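Local coordinates for p800 reaction center core protein (Heliobacterium modesticaldum, PDB 5V8K) that forms the core of a symmetric homodimeric photosynthetic reaction center, holding the pigments of light capture and electron transfer and ligating a 4Fe-4S cluster, at residues A83-H86 / L87-A90; S406-T409 / T410-M414; F446-L449 / Q450-P454; A480-A483 / T484-H488. All coordinates share one frame; numbering follows the deposited sequence.

Contact 1: A83-H86 / L87-A90; sequences ARMH and LLAA. With GBF (Bacteriochlorophyll g), chain J.
M85 and L88 lie alongside each other on helix 77-97, with their side chains pointing the same way. The touch is between methyl groups: M85 CE is 3.8 Å from L88 CD2. M85 starts with CG anti to its own carbonyl carbon (chi1 -61°). Further bends at chi2 and chi3 bring CE back to the leucine. L88 meets it with CG beside its own carbonyl carbon. Both residues also touch a second bacteriochlorophyll g.

H86 takes a different course. Its NE2 binds the magnesium of bacteriochlorophyll g in chain J at 2.5 Å. Pigment nitrogen NA lies in the plane of the imidazole, at its edge. ND1 is hydrogen-bonded to V82 O, one turn back, and this bond and the metal together would hold the ring's rotation. A89 lies near the same pigment, with its CB 3.7 Å from the macrocycle methyl CMC.

This is axial ligation of a chlorophyll by a histidine on a helix predicted to cross the membrane, a common arrangement in type I reaction centers. Regular alpha-helical bonds carry it. L88 N donates to R84 O at 3.0 Å, almost straight at 170°. A89 N reaches M85 O, also at 3.0 Å, and A90 N closes on H86 O at 2.9 Å.

Helix 18-39 packs against this part of the helix: H86 touches V36 and S37, L87 touches S37, and A90 touches A34. R84 points away from L87-A90. Its NE is hydrogen-bonded to atom OBD of a third bacteriochlorophyll g.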
loop_
_atom_site.group_PDB
_atom_site.type_symbol
_atom_site.label_atom_id
_atom_site.label_comp_id
_atom_site.label_asym_id
_atom_site.label_seq_id
_atom_site.Cartn_x
_atom_site.Cartn_y
_atom_site.Cartn_z
ATOM N N ALA A 83 -10.232 22.025 34.488
ATOM C CA ALA A 83 -9.794 22.494 33.180
ATOM C C ALA A 83 -9.357 23.953 33.232
ATOM O O ALA A 83 -8.355 24.324 32.613
ATOM C CB ALA A 83 -10.906 22.301 32.157
ATOM N N ARG A 84 -10.078 24.788 33.989
ATOM C CA ARG A 84 -9.783 26.217 34.040
ATOM C C ARG A 84 -8.522 26.504 34.833
ATOM O O ARG A 84 -7.777 27.428 34.501
ATOM C CB ARG A 84 -10.961 26.962 34.645
ATOM C CG ARG A 84 -12.145 27.015 33.747
ATOM C CD ARG A 84 -13.413 27.425 34.520
ATOM N NE ARG A 84 -14.529 27.299 33.606
ATOM C CZ ARG A 84 -15.799 27.451 33.933
ATOM N NH1 ARG A 84 -16.123 27.729 35.174
ATOM N NH2 ARG A 84 -16.731 27.301 33.009
ATOM N N MET A 85 -8.261 25.738 35.883
ATOM C CA MET A 85 -7.004 25.921 36.594
ATOM C C MET A 85 -5.807 25.503 35.749
ATOM O O MET A 85 -4.741 26.110 35.852
ATOM C CB MET A 85 -7.034 25.152 37.914
ATOM C CG MET A 85 -8.137 25.617 38.867
ATOM S SD MET A 85 -7.629 27.042 39.806
ATOM C CE MET A 85 -7.735 28.404 38.686
ATOM N N HIS A 86 -5.946 24.461 34.930
ATOM C CA HIS A 86 -4.825 24.074 34.078
ATOM C C HIS A 86 -4.600 25.069 32.960
ATOM O O HIS A 86 -3.459 25.231 32.504
ATOM C CB HIS A 86 -5.033 22.678 33.500
ATOM C CG HIS A 86 -4.776 21.618 34.499
ATOM N ND1 HIS A 86 -5.706 21.246 35.448
ATOM C CD2 HIS A 86 -3.657 20.923 34.771
ATOM C CE1 HIS A 86 -5.180 20.319 36.222
ATOM N NE2 HIS A 86 -3.942 20.107 35.833
ATOM N N LEU A 87 -5.670 25.712 32.492
ATOM C CA LEU A 87 -5.526 26.778 31.513
ATOM C C LEU A 87 -4.785 27.960 32.120
ATOM O O LEU A 87 -3.874 28.519 31.500
ATOM C CB LEU A 87 -6.890 27.221 30.997
ATOM C CG LEU A 87 -6.834 28.341 29.959
ATOM C CD1 LEU A 87 -6.120 27.914 28.696
ATOM C CD2 LEU A 87 -8.220 28.763 29.611
ATOM N N LEU A 88 -5.185 28.369 33.330
ATOM C CA LEU A 88 -4.459 29.404 34.050
ATOM C C LEU A 88 -2.976 29.073 34.116
ATOM O O LEU A 88 -2.125 29.911 33.796
ATOM C CB LEU A 88 -5.032 29.566 35.469
ATOM C CG LEU A 88 -4.350 30.664 36.299
ATOM C CD1 LEU A 88 -4.473 31.991 35.598
ATOM C CD2 LEU A 88 -4.924 30.789 37.717
ATOM N N ALA A 89 -2.654 27.839 34.531
ATOM C CA ALA A 89 -1.261 27.393 34.598
ATOM C C ALA A 89 -0.582 27.486 33.235
ATOM O O ALA A 89 0.554 27.954 33.130
ATOM C CB ALA A 89 -1.210 25.961 35.128
ATOM N N ALA A 90 -1.280 27.080 32.176
ATOM C CA ALA A 90 -0.695 27.153 30.841
ATOM C C ALA A 90 -0.361 28.592 30.458
ATOM O O ALA A 90 0.713 28.863 29.899
ATOM C CB ALA A 90 -1.642 26.542 29.810
HETATM MG MG GBF J . -2.415 18.655 37.084
HETATM C CHA GBF J . -4.037 15.727 36.039
HETATM C CHB GBF J . -4.035 18.466 39.985
HETATM C CHC GBF J . -0.388 21.239 38.074
HETATM C CHD GBF J . -0.377 18.333 34.140
HETATM N NA GBF J . -3.852 17.494 37.779
HETATM C C1A GBF J . -4.443 16.379 37.332
HETATM C C2A GBF J . -5.284 15.592 38.297
HETATM C C3A GBF J . -5.546 16.685 39.322
HETATM C C4A GBF J . -4.394 17.605 39.009
HETATM C CMA GBF J . -6.893 17.416 39.142
HETATM C CAA GBF J . -4.716 14.326 38.952
HETATM C CBA GBF J . -3.354 14.540 39.581
HETATM C CGA GBF J . -2.244 14.587 38.572
HETATM O O1A GBF J . -2.103 13.720 37.721
HETATM O O2A GBF J . -1.102 15.379 38.936
HETATM N NB GBF J . -2.188 19.651 38.847
HETATM C C1B GBF J . -2.982 19.500 39.922
HETATM C C2B GBF J . -2.545 20.338 40.932
HETATM C C3B GBF J . -1.535 21.118 40.393
HETATM C C4B GBF J . -1.384 20.702 39.043
HETATM C CMB GBF J . -3.076 20.400 42.343
HETATM C CAB GBF J . -0.853 22.136 41.229
HETATM C CBB GBF J . 0.014 23.048 40.885
HETATM N NC GBF J . -0.749 19.547 36.291
HETATM C C1C GBF J . -0.108 20.606 36.777
HETATM C C2C GBF J . 0.998 21.338 36.108
HETATM C C3C GBF J . 0.901 20.375 35.002
HETATM C C4C GBF J . -0.077 19.386 35.131
HETATM C CMC GBF J . 0.547 22.754 35.749
HETATM C CAC GBF J . 1.769 20.435 33.792
HETATM C CBC GBF J . 2.861 21.473 33.601
HETATM N ND GBF J . -2.166 17.444 35.491
HETATM C C1D GBF J . -1.426 17.330 34.394
HETATM C C2D GBF J . -1.652 16.128 33.340
HETATM C C3D GBF J . -2.676 15.639 34.152
HETATM C C4D GBF J . -2.988 16.344 35.345
HETATM C CMD GBF J . -1.024 15.686 32.059
HETATM C CAD GBF J . -3.625 14.500 34.085
HETATM O OBD GBF J . -3.783 13.529 33.287
HETATM C CBD GBF J . -4.585 14.597 35.246
HETATM C CGD GBF J . -6.002 14.729 34.797
HETATM O O1D GBF J . -6.433 15.515 33.971
HETATM O O2D GBF J . -6.965 13.858 35.363
HETATM C CED GBF J . -8.228 14.021 34.729
HETATM C C1 GBF J . -0.164 15.738 37.942
HETATM C C2 GBF J . 0.518 17.042 38.308
HETATM C C3 GBF J . 1.406 17.106 39.298
HETATM C C4 GBF J . 1.713 15.858 40.046
HETATM C C5 GBF J . 2.060 18.425 39.661
HETATM C C6 GBF J . 1.839 18.765 41.135
HETATM C C7 GBF J . 2.410 20.137 41.457
HETATM C C8 GBF J . 3.113 20.391 42.579
HETATM C C9 GBF J . 3.666 21.774 42.848
HETATM C C10 GBF J . 3.397 19.322 43.590
#

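Contact 2: S406-T409 / T410-M414; sequences SPWT and TKVGM
W408, on the short helix 407-411, meets V412 just past its end, one turn on. The helix has an N-cap at S406 and a Schellman motif at G413. The tight part is round the indole. V412 CG1 lies over one face of its six-membered ring, a CH-pi contact 4.0 Å from the centroid. The indole is there because W408 CG stands opposite the backbone N (chi1 -174°). M414 SD approaches at a slant, 3.9 Å from W408 CZ3, as a Met-aromatic contact. T409 CG2 lies at the indole edge, in its plane. W408 NE1 is hydrogen-bonded to D547 of the second subunit. With an alanine at W408, V412 and M414 would probably lose the aromatic surface they pack on, and D547 of the second subunit its indole partner.

S406 OG caps the helix start through weak bonds from W408 N and T409 N; E548 of the second subunit also bonds it. At the other end the chain turns at G413, with positive phi (87°). There M414 N donates to T409 O at 2.8 Å.

The other side is looser. T410 and K411 are exposed, and the lysine chain leads away from S406-T409. T410 OG1 is also hydrogen-bonded to H311. A water bridges this side, 2.7 Å from T409 OG1 and 2.9 Å from T410 OG1, and it donates to M414 O at 2.9 Å.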
loop_
_atom_site.group_PDB
_atom_site.type_symbol
_atom_site.label_atom_id
_atom_site.label_comp_id
_atom_site.label_asym_id
_atom_site.label_seq_id
_atom_site.Cartn_x
_atom_site.Cartn_y
_atom_site.Cartn_z
ATOM N N SER A 406 31.546 1.839 6.291
ATOM C CA SER A 406 30.941 0.522 6.281
ATOM C C SER A 406 31.668 -0.325 5.267
ATOM O O SER A 406 32.491 0.192 4.481
ATOM C CB SER A 406 29.445 0.596 5.951
ATOM O OG SER A 406 29.276 0.878 4.578
ATOM N N PRO A 407 31.440 -1.632 5.243
ATOM C CA PRO A 407 32.047 -2.446 4.189
ATOM C C PRO A 407 31.653 -1.957 2.806
ATOM O O PRO A 407 32.449 -2.076 1.870
ATOM C CB PRO A 407 31.529 -3.858 4.483
ATOM C CG PRO A 407 31.083 -3.821 5.910
ATOM C CD PRO A 407 30.683 -2.446 6.217
ATOM N N TRP A 408 30.468 -1.354 2.670
ATOM C CA TRP A 408 30.021 -0.861 1.372
ATOM C C TRP A 408 30.835 0.355 0.919
ATOM O O TRP A 408 31.291 0.403 -0.230
ATOM C CB TRP A 408 28.517 -0.558 1.432
ATOM C CG TRP A 408 27.941 -0.185 0.134
ATOM C CD1 TRP A 408 27.377 -1.023 -0.803
ATOM C CD2 TRP A 408 27.874 1.133 -0.406
ATOM N NE1 TRP A 408 26.965 -0.289 -1.898
ATOM C CE2 TRP A 408 27.257 1.033 -1.674
ATOM C CE3 TRP A 408 28.288 2.399 0.056
ATOM C CZ2 TRP A 408 27.065 2.138 -2.491
ATOM C CZ3 TRP A 408 28.089 3.504 -0.756
ATOM C CH2 TRP A 408 27.494 3.367 -2.020
ATOM N N THR A 409 31.072 1.331 1.816
ATOM C CA THR A 409 31.846 2.517 1.422
ATOM C C THR A 409 33.274 2.136 1.064
ATOM O O THR A 409 33.885 2.725 0.163
ATOM C CB THR A 409 31.865 3.595 2.528
ATOM O OG1 THR A 409 32.506 3.098 3.718
ATOM C CG2 THR A 409 30.476 4.084 2.878
ATOM N N THR A 410 33.836 1.166 1.767
ATOM C CA THR A 410 35.144 0.655 1.385
ATOM C C THR A 410 35.092 -0.099 0.055
ATOM O O THR A 410 35.946 0.105 -0.818
ATOM C CB THR A 410 35.683 -0.220 2.509
ATOM O OG1 THR A 410 35.981 0.621 3.633
ATOM C CG2 THR A 410 36.941 -0.947 2.094
ATOM N N LYS A 411 34.104 -0.973 -0.127
ATOM C CA LYS A 411 33.956 -1.685 -1.394
ATOM C C LYS A 411 33.949 -0.738 -2.594
ATOM O O LYS A 411 34.550 -1.037 -3.629
ATOM C CB LYS A 411 32.670 -2.508 -1.387
ATOM C CG LYS A 411 32.460 -3.277 -2.669
ATOM C CD LYS A 411 31.111 -3.992 -2.723
ATOM C CE LYS A 411 30.983 -4.776 -4.029
ATOM N NZ LYS A 411 32.291 -5.372 -4.482
ATOM N N VAL A 412 33.219 0.381 -2.504
ATOM C CA VAL A 412 33.092 1.284 -3.647
ATOM C C VAL A 412 34.154 2.367 -3.680
ATOM O O VAL A 412 34.075 3.263 -4.526
ATOM C CB VAL A 412 31.713 1.981 -3.698
ATOM C CG1 VAL A 412 30.610 0.972 -3.566
ATOM C CG2 VAL A 412 31.577 3.066 -2.631
ATOM N N GLY A 413 35.120 2.348 -2.776
ATOM C CA GLY A 413 36.225 3.289 -2.841
ATOM C C GLY A 413 36.027 4.633 -2.164
ATOM O O GLY A 413 36.828 5.543 -2.404
ATOM N N MET A 414 35.015 4.789 -1.307
ATOM C CA MET A 414 34.823 6.043 -0.579
ATOM C C MET A 414 35.675 6.118 0.685
ATOM O O MET A 414 35.925 5.115 1.357
ATOM C CB MET A 414 33.373 6.221 -0.134
ATOM C CG MET A 414 32.368 6.401 -1.228
ATOM S SD MET A 414 30.737 6.333 -0.526
ATOM C CE MET A 414 30.716 7.764 0.546
HETATM O O HOH W 1 35.192 3.422 3.575
#

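Contact 3: F446-L449 / Q450-P454; sequences FFSL and QVIAP. With GBF (Bacteriochlorophyll g), chain D.
F447 O accepts from Q450 N at 2.8 Å, a bond spanning three residues, with the donor well out of the carbonyl plane. S448 O is gripped twice. V451 N comes from above its carbonyl plane, and I452 N lies in that plane at 3.1 Å. The alpha-helical pattern resumes with I452 N and continues with A453 N, which bonds to L449 O at 3.0 Å. P454 has no N-H to give, and helix 449-459 is kinked there.

Among the side chains, Q450 carries the site. Its chain bends at chi2 (-46°), which lays the amide over the bacteriochlorophyll g of chain D. Q450 NE2 is 3.4 Å from pigment atom C3B, and Q450 CD is equally close to C4B. Q450 OE1 accepts from a water at 2.5 Å, and that water binds the pigment magnesium at 2.6 Å. The metal would be expected to polarise the water and strengthen its donation. A leucine in place of Q450 would probably leave the water without its acceptor and freer to shift on the magnesium.

F446 CB packs on pigment atom CBC at 3.8 Å. F447 stacks on F391 and touches an 8(1)-hydroxychlorophyll. S448 OG is hydrogen-bonded to I445 O. A453 touches a bacteriochlorophyll g'. The arrangement is a bacteriochlorophyll whose axial ligand is a water held by a side-chain amide, in a predicted transmembrane segment.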
loop_
_atom_site.group_PDB
_atom_site.type_symbol
_atom_site.label_atom_id
_atom_site.label_comp_id
_atom_site.label_asym_id
_atom_site.label_seq_id
_atom_site.Cartn_x
_atom_site.Cartn_y
_atom_site.Cartn_z
ATOM N N PHE A 446 9.762 2.654 9.758
ATOM C CA PHE A 446 8.993 1.785 8.860
ATOM C C PHE A 446 8.942 0.358 9.391
ATOM O O PHE A 446 7.875 -0.260 9.455
ATOM C CB PHE A 446 9.634 1.742 7.458
ATOM C CG PHE A 446 9.368 2.941 6.595
ATOM C CD1 PHE A 446 8.085 3.293 6.249
ATOM C CD2 PHE A 446 10.421 3.680 6.086
ATOM C CE1 PHE A 446 7.840 4.430 5.416
ATOM C CE2 PHE A 446 10.206 4.812 5.272
ATOM C CZ PHE A 446 8.900 5.185 4.944
ATOM N N PHE A 447 10.116 -0.212 9.682
ATOM C CA PHE A 447 10.213 -1.599 10.136
ATOM C C PHE A 447 9.469 -1.825 11.459
ATOM O O PHE A 447 9.029 -2.950 11.750
ATOM C CB PHE A 447 11.695 -1.981 10.306
ATOM C CG PHE A 447 12.436 -2.348 9.002
ATOM C CD1 PHE A 447 11.909 -2.083 7.749
ATOM C CD2 PHE A 447 13.662 -2.969 9.069
ATOM C CE1 PHE A 447 12.613 -2.428 6.578
ATOM C CE2 PHE A 447 14.371 -3.310 7.896
ATOM C CZ PHE A 447 13.826 -3.039 6.658
ATOM N N SER A 448 9.348 -0.779 12.283
ATOM C CA SER A 448 8.746 -0.927 13.612
ATOM C C SER A 448 7.286 -1.319 13.533
ATOM O O SER A 448 6.724 -1.780 14.531
ATOM C CB SER A 448 8.892 0.361 14.438
ATOM O OG SER A 448 7.983 1.378 14.004
ATOM N N LEU A 449 6.662 -1.157 12.376
ATOM C CA LEU A 449 5.332 -1.711 12.170
ATOM C C LEU A 449 5.271 -3.225 12.321
ATOM O O LEU A 449 4.181 -3.744 12.601
ATOM C CB LEU A 449 4.786 -1.338 10.793
ATOM C CG LEU A 449 4.623 0.172 10.634
ATOM C CD1 LEU A 449 4.230 0.529 9.230
ATOM C CD2 LEU A 449 3.575 0.733 11.610
ATOM N N GLN A 450 6.394 -3.946 12.139
ATOM C CA GLN A 450 6.411 -5.375 12.425
ATOM C C GLN A 450 6.402 -5.702 13.913
ATOM O O GLN A 450 6.257 -6.878 14.276
ATOM C CB GLN A 450 7.651 -6.004 11.761
ATOM C CG GLN A 450 7.568 -6.008 10.279
ATOM C CD GLN A 450 6.228 -6.478 9.846
ATOM O OE1 GLN A 450 5.378 -5.688 9.465
ATOM N NE2 GLN A 450 5.993 -7.777 9.990
ATOM N N VAL A 451 6.571 -4.704 14.769
ATOM C CA VAL A 451 6.339 -4.848 16.203
ATOM C C VAL A 451 4.920 -4.405 16.571
ATOM O O VAL A 451 4.170 -5.134 17.225
ATOM C CB VAL A 451 7.397 -4.042 16.994
ATOM C CG1 VAL A 451 7.157 -4.144 18.470
ATOM C CG2 VAL A 451 8.827 -4.498 16.632
ATOM N N ILE A 452 4.524 -3.220 16.100
ATOM C CA ILE A 452 3.273 -2.618 16.521
ATOM C C ILE A 452 2.074 -3.438 16.044
ATOM O O ILE A 452 1.138 -3.678 16.803
ATOM C CB ILE A 452 3.209 -1.157 16.035
ATOM C CG1 ILE A 452 4.282 -0.352 16.780
ATOM C CG2 ILE A 452 1.820 -0.520 16.319
ATOM C CD1 ILE A 452 4.629 0.992 16.130
ATOM N N ALA A 453 2.080 -3.878 14.786
ATOM C CA ALA A 453 0.871 -4.506 14.259
ATOM C C ALA A 453 0.598 -5.852 14.914
ATOM O O ALA A 453 -0.502 -6.035 15.475
ATOM C CB ALA A 453 0.961 -4.625 12.740
ATOM N N PRO A 454 1.522 -6.803 14.938
ATOM C CA PRO A 454 1.236 -8.054 15.644
ATOM C C PRO A 454 0.916 -7.863 17.121
ATOM O O PRO A 454 0.133 -8.629 17.689
ATOM C CB PRO A 454 2.543 -8.863 15.467
ATOM C CG PRO A 454 3.324 -8.135 14.525
ATOM C CD PRO A 454 2.908 -6.779 14.409
HETATM MG MG GBF D . 4.102 -6.774 5.777
HETATM C CHA GBF D . 1.141 -7.467 4.027
HETATM C CHB GBF D . 4.431 -10.019 6.323
HETATM C CHC GBF D . 7.387 -6.041 6.568
HETATM C CHD GBF D . 3.790 -3.404 4.705
HETATM N NA GBF D . 2.983 -8.393 5.393
HETATM C C1A GBF D . 1.738 -8.552 4.855
HETATM C C2A GBF D . 1.052 -9.907 4.895
HETATM C C3A GBF D . 2.151 -10.703 5.607
HETATM C C4A GBF D . 3.245 -9.626 5.817
HETATM C CMA GBF D . 1.601 -11.239 6.912
HETATM C CAA GBF D . 0.626 -10.625 3.605
HETATM C CBA GBF D . -0.262 -11.821 3.949
HETATM C CGA GBF D . 0.530 -13.111 3.752
HETATM O O1A GBF D . 1.693 -13.154 3.341
HETATM O O2A GBF D . -0.193 -14.333 3.954
HETATM N NB GBF D . 5.700 -7.903 6.293
HETATM C C1B GBF D . 5.648 -9.211 6.602
HETATM C C2B GBF D . 6.900 -9.617 7.109
HETATM C C3B GBF D . 7.695 -8.475 7.150
HETATM C C4B GBF D . 6.895 -7.426 6.663
HETATM C CMB GBF D . 7.233 -11.001 7.554
HETATM C CAB GBF D . 9.062 -8.302 7.665
HETATM C CBB GBF D . 9.732 -9.120 8.393
HETATM N NC GBF D . 5.347 -5.137 5.539
HETATM C C1C GBF D . 6.555 -4.952 6.059
HETATM C C2C GBF D . 7.288 -3.641 6.196
HETATM C C3C GBF D . 6.094 -2.975 5.636
HETATM C C4C GBF D . 5.047 -3.822 5.302
HETATM C CMC GBF D . 7.682 -3.310 7.614
HETATM C CAC GBF D . 5.985 -1.517 5.442
HETATM C CBC GBF D . 7.084 -0.470 5.730
HETATM N ND GBF D . 2.846 -5.632 4.757
HETATM C C1D GBF D . 2.787 -4.397 4.311
HETATM C C2D GBF D . 1.699 -3.937 3.262
HETATM C C3D GBF D . 1.156 -5.224 3.303
HETATM C C4D GBF D . 1.765 -6.200 4.129
HETATM C CMD GBF D . 1.446 -2.619 2.613
HETATM C CAD GBF D . -0.056 -5.878 2.795
HETATM O OBD GBF D . -0.827 -5.577 1.806
HETATM C CBD GBF D . -0.088 -7.321 3.220
HETATM C CGD GBF D . -1.393 -7.598 3.934
HETATM O O1D GBF D . -1.547 -7.665 5.152
HETATM O O2D GBF D . -2.579 -7.724 3.117
HETATM C CED GBF D . -3.848 -7.788 3.748
HETATM C C1 GBF D . 0.438 -15.584 3.727
HETATM C C2 GBF D . 0.464 -15.891 2.267
HETATM C C3 GBF D . -0.394 -16.772 1.734
HETATM C C4 GBF D . -1.445 -17.408 2.602
HETATM C C5 GBF D . -0.338 -17.074 0.264
HETATM C C6 GBF D . 0.140 -18.503 -0.041
HETATM C C7 GBF D . 1.619 -18.637 0.284
HETATM C C8 GBF D . 2.533 -19.169 -0.541
HETATM C C9 GBF D . 2.193 -19.638 -1.906
HETATM C C10 GBF D . 3.976 -19.219 -0.122
HETATM C C11 GBF D . 4.470 -17.787 -0.216
HETATM C C12 GBF D . 4.562 -17.445 -1.671
HETATM C C13 GBF D . 4.162 -16.277 -2.173
HETATM C C14 GBF D . 4.338 -16.080 -3.629
HETATM C C15 GBF D . 3.540 -15.207 -1.364
HETATM O O HOH W 2 3.274 -6.275 8.171
#

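Contact 4: A480-A483 / T484-H488; sequences AALA and TFNSH
A481 O is held by two donors. F485 N reaches it at 2.9 Å, and a water donates to it at 3.0 Å. The same water lies 3.0 Å from T484 OG1. T484 OG1 sits between its backbone N and carbonyl carbon (chi1 58°), a position that turns it back toward the preceding turn. It is also hydrogen-bonded to K373 O, which ties the helix to a neighbouring loop; its single proton must be shared between water and carbonyl or used on one of them.

F485 takes another direction. Its CB lies close against A481 O, but the ring leads away from A480-A483, to H492 and L497. A481 packs on W463 and S375. These are the last turns of helix 475-488, with the alpha-helical pattern of bonds from each N-H to the carbonyl four residues back. N486 N donates to L482 O at 3.0 Å. H488 N keeps the pattern at the helix end, donating to T484 O at 2.8 Å.

L482 and N486 cross obliquely on a more open side of the helix. L482 CD1 comes 3.8 Å from N486 ND2, an apolar methyl beside an amide. The amide oxygen, N486 OD1, lies in the plane of the F485 ring at its edge.

S487 N donates to A483 O. S487 OG is hydrogen-bonded to H488 ND1 at 2.8 Å, and either atom could be the donor. H488 also touches a bacteriochlorophyll g.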
loop_
_atom_site.group_PDB
_atom_site.type_symbol
_atom_site.label_atom_id
_atom_site.label_comp_id
_atom_site.label_asym_id
_atom_site.label_seq_id
_atom_site.Cartn_x
_atom_site.Cartn_y
_atom_site.Cartn_z
ATOM N N ALA A 480 -9.700 -25.290 23.306
ATOM C CA ALA A 480 -8.749 -25.532 24.387
ATOM C C ALA A 480 -7.965 -24.266 24.694
ATOM O O ALA A 480 -7.708 -23.956 25.862
ATOM C CB ALA A 480 -7.797 -26.679 24.027
ATOM N N ALA A 481 -7.592 -23.525 23.654
ATOM C CA ALA A 481 -6.867 -22.271 23.834
ATOM C C ALA A 481 -7.728 -21.233 24.555
ATOM O O ALA A 481 -7.236 -20.460 25.389
ATOM C CB ALA A 481 -6.428 -21.737 22.466
ATOM N N LEU A 482 -9.021 -21.211 24.244
ATOM C CA LEU A 482 -9.932 -20.282 24.892
ATOM C C LEU A 482 -10.063 -20.589 26.380
ATOM O O LEU A 482 -10.108 -19.674 27.196
ATOM C CB LEU A 482 -11.289 -20.346 24.207
ATOM C CG LEU A 482 -12.425 -19.520 24.829
ATOM C CD1 LEU A 482 -12.134 -18.056 24.715
ATOM C CD2 LEU A 482 -13.682 -19.831 24.131
ATOM N N ALA A 483 -10.135 -21.866 26.754
ATOM C CA ALA A 483 -10.258 -22.222 28.170
ATOM C C ALA A 483 -9.053 -21.720 28.969
ATOM O O ALA A 483 -9.208 -21.047 29.992
ATOM C CB ALA A 483 -10.421 -23.736 28.318
ATOM N N THR A 484 -7.830 -22.017 28.507
ATOM C CA THR A 484 -6.656 -21.619 29.280
ATOM C C THR A 484 -6.343 -20.132 29.136
ATOM O O THR A 484 -5.691 -19.551 30.010
ATOM C CB THR A 484 -5.451 -22.468 28.869
ATOM O OG1 THR A 484 -5.215 -22.327 27.472
ATOM C CG2 THR A 484 -5.737 -23.905 29.107
ATOM N N PHE A 485 -6.810 -19.500 28.069
ATOM C CA PHE A 485 -6.750 -18.040 27.986
ATOM C C PHE A 485 -7.618 -17.409 29.082
ATOM O O PHE A 485 -7.169 -16.537 29.850
ATOM C CB PHE A 485 -7.207 -17.624 26.583
ATOM C CG PHE A 485 -7.190 -16.160 26.310
ATOM C CD1 PHE A 485 -8.299 -15.377 26.605
ATOM C CD2 PHE A 485 -6.114 -15.575 25.681
ATOM C CE1 PHE A 485 -8.310 -14.002 26.309
ATOM C CE2 PHE A 485 -6.107 -14.226 25.387
ATOM C CZ PHE A 485 -7.231 -13.430 25.710
ATOM N N ASN A 486 -8.854 -17.883 29.198
ATOM C CA ASN A 486 -9.783 -17.336 30.182
ATOM C C ASN A 486 -9.303 -17.585 31.597
ATOM O O ASN A 486 -9.436 -16.721 32.460
ATOM C CB ASN A 486 -11.170 -17.938 29.981
ATOM C CG ASN A 486 -11.852 -17.359 28.783
ATOM O OD1 ASN A 486 -11.389 -16.378 28.228
ATOM N ND2 ASN A 486 -12.964 -17.935 28.388
ATOM N N SER A 487 -8.699 -18.735 31.845
ATOM C CA SER A 487 -8.307 -19.045 33.199
ATOM C C SER A 487 -6.894 -18.585 33.535
ATOM O O SER A 487 -6.604 -18.379 34.713
ATOM C CB SER A 487 -8.465 -20.552 33.427
ATOM O OG SER A 487 -7.473 -21.250 32.704
ATOM N N HIS A 488 -5.997 -18.409 32.553
ATOM C CA HIS A 488 -4.612 -18.066 32.878
ATOM C C HIS A 488 -4.048 -16.818 32.221
ATOM O O HIS A 488 -2.967 -16.394 32.633
ATOM C CB HIS A 488 -3.668 -19.232 32.554
ATOM C CG HIS A 488 -3.788 -20.358 33.521
ATOM N ND1 HIS A 488 -4.826 -21.260 33.478
ATOM C CD2 HIS A 488 -3.025 -20.709 34.579
ATOM C CE1 HIS A 488 -4.697 -22.123 34.471
ATOM N NE2 HIS A 488 -3.608 -21.813 35.150
HETATM O O HOH W 3 -4.282 -19.923 25.898
#

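The four contacts follow one another along the chain without overlap, and none touches another. Contact 1 is on helix 77-97 and contact 2 on helix 407-411; their centres are about 57 Å apart, on opposite sides of the chain's centre. Contact 3, where helix 437-447 meets helix 449-459, is the most central, its centre about 11 Å from that of the chain. Contact 4 is on the next helix, 475-488, its nearest atoms about 11 Å from contact 3. Contacts 2 to 4 all fall in the part of the chain related to PsaA and PsaB of photosystem I. Contacts 1 and 3 each serve a bacteriochlorophyll magnesium, directly or through water, while contact 2 meets the second subunit.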